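Long-range contacts in minor fimbrium subunit Mfa5 (Porphyromonas gingivalis ATCC 33277, PDB 6TNJ), which is an accessory subunit of the minor fimbriae, pili that mediate biofilm formation and adhesion to host cells and other bacteria: residues I15-S20 with R82-I87; W88-Q93 with L115-L120. All coordinates share one frame; numbering follows the deposited sequence.

From the N terminus, the end of strand 9-16 in the central sheet of this von Willebrand factor A domain begins residues 15-20. Interaction 1 returns the chain to them at 82-87, closing a loop that takes in helix 26-43, strands 53-60 and 64-69 and helix 74-82. The next residue, Trp88, opens interaction 2, whose shorter loop runs through helix 92-103 and closes where strand 110-117 ends, at 115-120. The two loops follow in series and neither nest nor cross. They meet in space because strands 9-16 and 110-117 are sheet neighbours: the contact centres lie about 10 Å apart, and one calcium ion is bound by Ser20 of interaction 1 and Asp118 of interaction 2.

Interaction 1 of 2, residues I15-S20 with R82-I87; sequences IDQSSS and RALTPI. With CA (calcium ion), chain C.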
loop_
_atom_site.group_PDB
_atom_site.type_symbol
_atom_site.label_atom_id
_atom_site.label_comp_id
_atom_site.label_asym_id
_atom_site.label_seq_id
_atom_site.Cartn_x
_atom_site.Cartn_y
_atom_site.Cartn_z
ATOM N N ILE A 15 -3.708 0.798 6.439
ATOM C CA ILE A 15 -3.895 -0.613 6.763
ATOM C C ILE A 15 -4.806 -1.260 5.733
ATOM O O ILE A 15 -5.964 -0.863 5.564
ATOM C CB ILE A 15 -4.469 -0.818 8.173
ATOM C CG1 ILE A 15 -3.618 -0.113 9.229
ATOM C CG2 ILE A 15 -4.568 -2.289 8.453
ATOM C CD1 ILE A 15 -2.214 -0.618 9.334
ATOM N N ASP A 16 -4.295 -2.291 5.074
ATOM C CA ASP A 16 -5.078 -3.123 4.156
ATOM C C ASP A 16 -6.052 -4.008 4.944
ATOM O O ASP A 16 -5.621 -4.837 5.751
ATOM C CB ASP A 16 -4.084 -3.962 3.356
ATOM C CG ASP A 16 -4.728 -4.867 2.335
ATOM O OD1 ASP A 16 -5.977 -4.842 2.201
ATOM O OD2 ASP A 16 -3.960 -5.614 1.685
ATOM N N GLN A 17 -7.359 -3.857 4.687
ATOM C CA GLN A 17 -8.389 -4.687 5.307
ATOM C C GLN A 17 -9.102 -5.534 4.255
ATOM O O GLN A 17 -10.331 -5.712 4.284
ATOM C CB GLN A 17 -9.396 -3.845 6.114
ATOM C CG GLN A 17 -10.172 -2.773 5.345
ATOM C CD GLN A 17 -11.346 -2.169 6.113
ATOM O OE1 GLN A 17 -11.340 -2.068 7.351
ATOM N NE2 GLN A 17 -12.367 -1.763 5.369
ATOM N N SER A 18 -8.350 -6.094 3.317
ATOM C CA SER A 18 -8.949 -6.949 2.304
ATOM C C SER A 18 -9.493 -8.230 2.936
ATOM O O SER A 18 -9.182 -8.579 4.074
ATOM C CB SER A 18 -7.931 -7.299 1.221
ATOM O OG SER A 18 -7.484 -6.129 0.573
ATOM N N SER A 19 -10.336 -8.935 2.162
ATOM C CA SER A 19 -11.005 -10.154 2.606
ATOM C C SER A 19 -10.050 -11.205 3.185
ATOM O O SER A 19 -10.430 -11.960 4.067
ATOM C CB SER A 19 -11.784 -10.749 1.429
ATOM O OG SER A 19 -12.912 -9.952 1.150
ATOM N N SER A 20 -8.823 -11.221 2.692
ATOM C CA SER A 20 -7.718 -12.102 3.082
ATOM C C SER A 20 -7.388 -12.015 4.565
ATOM O O SER A 20 -6.799 -12.956 5.126
ATOM C CB SER A 20 -6.498 -11.775 2.248
ATOM O OG SER A 20 -6.194 -10.443 2.442
ATOM N N ARG A 82 -10.049 -0.973 16.017
ATOM C CA ARG A 82 -10.838 -2.140 16.401
ATOM C C ARG A 82 -12.018 -2.376 15.470
ATOM O O ARG A 82 -12.594 -3.469 15.490
ATOM C CB ARG A 82 -11.327 -2.002 17.844
ATOM C CG ARG A 82 -10.228 -2.088 18.876
ATOM C CD ARG A 82 -10.760 -2.159 20.289
ATOM N NE ARG A 82 -11.676 -1.063 20.618
ATOM C CZ ARG A 82 -11.325 0.073 21.220
ATOM N NH1 ARG A 82 -10.065 0.304 21.539
ATOM N NH2 ARG A 82 -12.253 0.990 21.496
ATOM N N ALA A 83 -12.392 -1.385 14.661
ATOM C CA ALA A 83 -13.475 -1.529 13.699
ATOM C C ALA A 83 -13.007 -1.928 12.302
ATOM O O ALA A 83 -13.835 -2.024 11.398
ATOM C CB ALA A 83 -14.271 -0.220 13.595
ATOM N N LEU A 84 -11.718 -2.150 12.085
ATOM C CA LEU A 84 -11.271 -2.634 10.779
ATOM C C LEU A 84 -12.036 -3.897 10.406
ATOM O O LEU A 84 -12.301 -4.746 11.258
ATOM C CB LEU A 84 -9.769 -2.922 10.805
ATOM C CG LEU A 84 -8.846 -1.721 10.960
ATOM C CD1 LEU A 84 -7.438 -2.169 11.293
ATOM C CD2 LEU A 84 -8.862 -0.857 9.717
ATOM N N THR A 85 -12.423 -3.998 9.130
ATOM C CA THR A 85 -13.368 -5.022 8.664
ATOM C C THR A 85 -12.856 -5.641 7.367
ATOM O O THR A 85 -12.636 -4.895 6.404
ATOM C CB THR A 85 -14.750 -4.412 8.375
ATOM O OG1 THR A 85 -15.219 -3.667 9.507
ATOM C CG2 THR A 85 -15.755 -5.495 7.998
ATOM N N PRO A 86 -12.695 -6.966 7.271
ATOM C CA PRO A 86 -12.287 -7.549 5.970
ATOM C C PRO A 86 -13.363 -7.342 4.922
ATOM O O PRO A 86 -14.525 -7.681 5.141
ATOM C CB PRO A 86 -12.096 -9.039 6.279
ATOM C CG PRO A 86 -11.919 -9.123 7.759
ATOM C CD PRO A 86 -12.789 -7.983 8.324
ATOM N N ILE A 87 -12.956 -6.797 3.772
ATOM C CA ILE A 87 -13.825 -6.406 2.658
ATOM C C ILE A 87 -13.074 -6.702 1.361
ATOM O O ILE A 87 -11.863 -6.491 1.287
ATOM C CB ILE A 87 -14.188 -4.903 2.722
ATOM C CG1 ILE A 87 -14.975 -4.558 3.990
ATOM C CG2 ILE A 87 -14.963 -4.465 1.482
ATOM C CD1 ILE A 87 -16.411 -5.006 3.963
HETATM CA CA CA C . -5.215 -9.280 1.103
HETATM O O HOH W 1 -4.304 -7.820 0.256
HETATM O O HOH W 2 -4.009 -11.679 0.164
HETATM O O HOH W 3 -5.821 -10.271 -0.841
#
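Gln17 carries the polar part of this contact, using backbone and side chain together against Thr85 to Ile87. Its OE1 accepts from Thr85 N at 2.8 Å, an almost straight bond (175°) whose donor stands above the amide plane. CG sits between the backbone N and the carbonyl carbon (chi1 59°), and the extended chain beyond it reaches the loop, while NE2 bonds to Asp61. Ile87 N donates to Gln17 O at 2.9 Å, nearly in line with the carbonyl (162°).

Two CA-H...O contacts reinforce this pairing: Pro86 CA lies 3.2 Å from Gln17 O, and Ser18 CA 3.1 Å from Ile87 O. The apolar share falls to Ile15 CG2 and Leu84 CD1, 4.0 Å apart, in side chains crossing at about a right angle; Leu29 also packs on Leu84.

Within the loop, Asp16 OD1 accepts from Ser18 N at 2.9 Å in an Asx turn, while in one conformer OD2 accepts from a calcium-bound water. Ser20 OG binds calcium directly, at a modelled 2.0 Å, short for this metal. Asp16, Ser18 and Ser20 match the DxSxS signature of a metal ion-dependent adhesion site (MIDAS). With two bonds, Gln17 ties this metal-binding loop to residues 85-87.

Interaction 2 of 2, residues W88-Q93 with L115-L120; sequences WGTHTQ and LMSDGL. With CA (calcium ion), chain C.
Thr90 packs on the carbonyl of Leu120, its CB lying 3.4 Å from Leu120 O, with CG2 equally close. This joins two of the loops that form the metal ion-dependent adhesion site (MIDAS) of a von Willebrand factor A domain. With chi1 -50°, CG2 lies anti to the backbone N and rests on Leu120 O, while OG1 faces the metal side. Deeper in, Thr92 CG2 meets Leu115 CD2 at 3.9 Å, the two side chains crossing roughly perpendicularly.

No direct hydrogen bond spans the segments; water does that work. One buried bridge has a water 2.7 Å from Thr92 OG1 that donates to Ser117 OG at 2.9 Å. At the metal, Thr90 OG1 stands 4.1 Å from the calcium ion, too far for direct coordination, but hydrogen-bonds to Ser18 OG and, at a long 3.2 Å, to a water that the ion holds. Thr90 is thus a second-shell residue here, whereas Asp118 is first-shell.

Further out, Tyr60 OH bonds to Thr92 OG1, and Asp16 OD2 to Ser117 OG, which should help hold both ends of the water bridge. A salt bridge from its OD2 to Arg28 NH1 probably helps orient Asp118, while the other carboxylate oxygen, OD1, binds calcium at 2.4 Å.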
loop_
_atom_site.group_PDB
_atom_site.type_symbol
_atom_site.label_atom_id
_atom_site.label_comp_id
_atom_site.label_asym_id
_atom_site.label_seq_id
_atom_site.Cartn_x
_atom_site.Cartn_y
_atom_site.Cartn_z
ATOM N N TRP A 88 -13.781 -7.164 0.320
ATOM C CA TRP A 88 -13.099 -7.534 -0.917
ATOM C C TRP A 88 -12.293 -6.366 -1.484
ATOM O O TRP A 88 -12.660 -5.192 -1.354
ATOM C CB TRP A 88 -14.085 -8.043 -1.977
ATOM C CG TRP A 88 -14.968 -6.988 -2.543
ATOM C CD1 TRP A 88 -16.191 -6.582 -2.063
ATOM C CD2 TRP A 88 -14.708 -6.191 -3.695
ATOM N NE1 TRP A 88 -16.695 -5.574 -2.853
ATOM C CE2 TRP A 88 -15.809 -5.323 -3.868
ATOM C CE3 TRP A 88 -13.654 -6.125 -4.604
ATOM C CZ2 TRP A 88 -15.875 -4.397 -4.907
ATOM C CZ3 TRP A 88 -13.723 -5.201 -5.638
ATOM C CH2 TRP A 88 -14.823 -4.355 -5.779
ATOM N N GLY A 89 -11.172 -6.702 -2.101
ATOM C CA GLY A 89 -10.411 -5.796 -2.946
ATOM C C GLY A 89 -9.145 -5.307 -2.266
ATOM O O GLY A 89 -9.063 -5.215 -1.035
ATOM N N THR A 90 -8.127 -5.003 -3.087
ATOM C CA THR A 90 -6.862 -4.494 -2.576
ATOM C C THR A 90 -6.387 -3.310 -3.428
ATOM O O THR A 90 -5.586 -3.476 -4.349
ATOM C CB THR A 90 -5.827 -5.612 -2.522
ATOM O OG1 THR A 90 -6.398 -6.749 -1.841
ATOM C CG2 THR A 90 -4.616 -5.118 -1.784
ATOM N N HIS A 91 -6.854 -2.125 -3.071
ATOM C CA HIS A 91 -6.536 -0.878 -3.776
ATOM C C HIS A 91 -5.405 -0.164 -3.040
ATOM O O HIS A 91 -5.573 0.878 -2.390
ATOM C CB HIS A 91 -7.782 -0.000 -3.864
ATOM C CG HIS A 91 -7.778 0.981 -4.996
ATOM N ND1 HIS A 91 -6.649 1.649 -5.413
ATOM C CD2 HIS A 91 -8.790 1.417 -5.779
ATOM C CE1 HIS A 91 -6.966 2.460 -6.415
ATOM N NE2 HIS A 91 -8.256 2.339 -6.653
ATOM N N THR A 92 -4.223 -0.757 -3.141
ATOM C CA THR A 92 -3.077 -0.240 -2.400
ATOM C C THR A 92 -2.697 1.152 -2.892
ATOM O O THR A 92 -2.308 2.013 -2.091
ATOM C CB THR A 92 -1.919 -1.238 -2.506
ATOM O OG1 THR A 92 -2.379 -2.504 -1.988
ATOM C CG2 THR A 92 -0.696 -0.778 -1.716
ATOM N N GLN A 93 -2.804 1.402 -4.198
ATOM C CA GLN A 93 -2.574 2.749 -4.695
ATOM C C GLN A 93 -3.512 3.746 -4.027
ATOM O O GLN A 93 -3.091 4.841 -3.643
ATOM C CB GLN A 93 -2.763 2.817 -6.207
ATOM C CG GLN A 93 -2.779 4.230 -6.709
ATOM C CD GLN A 93 -2.852 4.329 -8.227
ATOM O OE1 GLN A 93 -3.548 3.543 -8.879
ATOM N NE2 GLN A 93 -2.139 5.306 -8.786
ATOM N N LEU A 115 2.663 1.529 5.700
ATOM C CA LEU A 115 1.799 0.728 4.859
ATOM C C LEU A 115 1.880 -0.722 5.308
ATOM O O LEU A 115 2.964 -1.289 5.406
ATOM C CB LEU A 115 2.205 0.834 3.388
ATOM C CG LEU A 115 1.435 -0.102 2.452
ATOM C CD1 LEU A 115 -0.056 0.255 2.437
ATOM C CD2 LEU A 115 2.022 -0.096 1.038
ATOM N N MET A 116 0.735 -1.332 5.529
ATOM C CA MET A 116 0.675 -2.736 5.865
ATOM C C MET A 116 -0.303 -3.410 4.918
ATOM O O MET A 116 -1.440 -2.949 4.795
ATOM C CB MET A 116 0.234 -2.877 7.319
ATOM C CG MET A 116 0.100 -4.261 7.815
ATOM S SD MET A 116 -0.623 -4.228 9.475
ATOM C CE MET A 116 -1.246 -5.883 9.440
ATOM N N SER A 117 0.137 -4.475 4.249
ATOM C CA SER A 117 -0.697 -5.230 3.326
ATOM C C SER A 117 -0.329 -6.709 3.366
ATOM O O SER A 117 0.847 -7.068 3.493
ATOM C CB SER A 117 -0.566 -4.685 1.903
ATOM O OG SER A 117 -1.273 -5.493 0.984
ATOM N N ASP A 118 -1.353 -7.566 3.267
ATOM C CA ASP A 118 -1.187 -9.013 3.250
ATOM C C ASP A 118 -1.398 -9.602 1.861
ATOM O O ASP A 118 -1.683 -10.795 1.736
ATOM C CB ASP A 118 -2.143 -9.679 4.253
ATOM C CG ASP A 118 -3.579 -9.663 3.796
ATOM O OD1 ASP A 118 -3.958 -8.749 3.036
ATOM O OD2 ASP A 118 -4.330 -10.571 4.181
ATOM N N GLY A 119 -1.251 -8.817 0.804
ATOM C CA GLY A 119 -1.485 -9.446 -0.485
ATOM C C GLY A 119 -1.088 -8.578 -1.652
ATOM O O GLY A 119 -0.573 -7.471 -1.493
ATOM N N LEU A 120 -1.327 -9.119 -2.838
ATOM C CA LEU A 120 -1.127 -8.364 -4.064
ATOM C C LEU A 120 -2.160 -7.269 -4.186
ATOM O O LEU A 120 -3.336 -7.485 -3.889
ATOM C CB LEU A 120 -1.299 -9.262 -5.276
ATOM C CG LEU A 120 -0.468 -10.516 -5.426
ATOM C CD1 LEU A 120 -0.900 -11.241 -6.665
ATOM C CD2 LEU A 120 0.929 -10.097 -5.525
HETATM CA CA CA C . -5.215 -9.280 1.103
HETATM O O HOH W 1 -4.304 -7.820 0.256
HETATM O O HOH W 4 -0.601 -4.453 -1.672
HETATM O O HOH W 2 -4.009 -11.679 0.164
HETATM O O HOH W 3 -5.821 -10.271 -0.841
#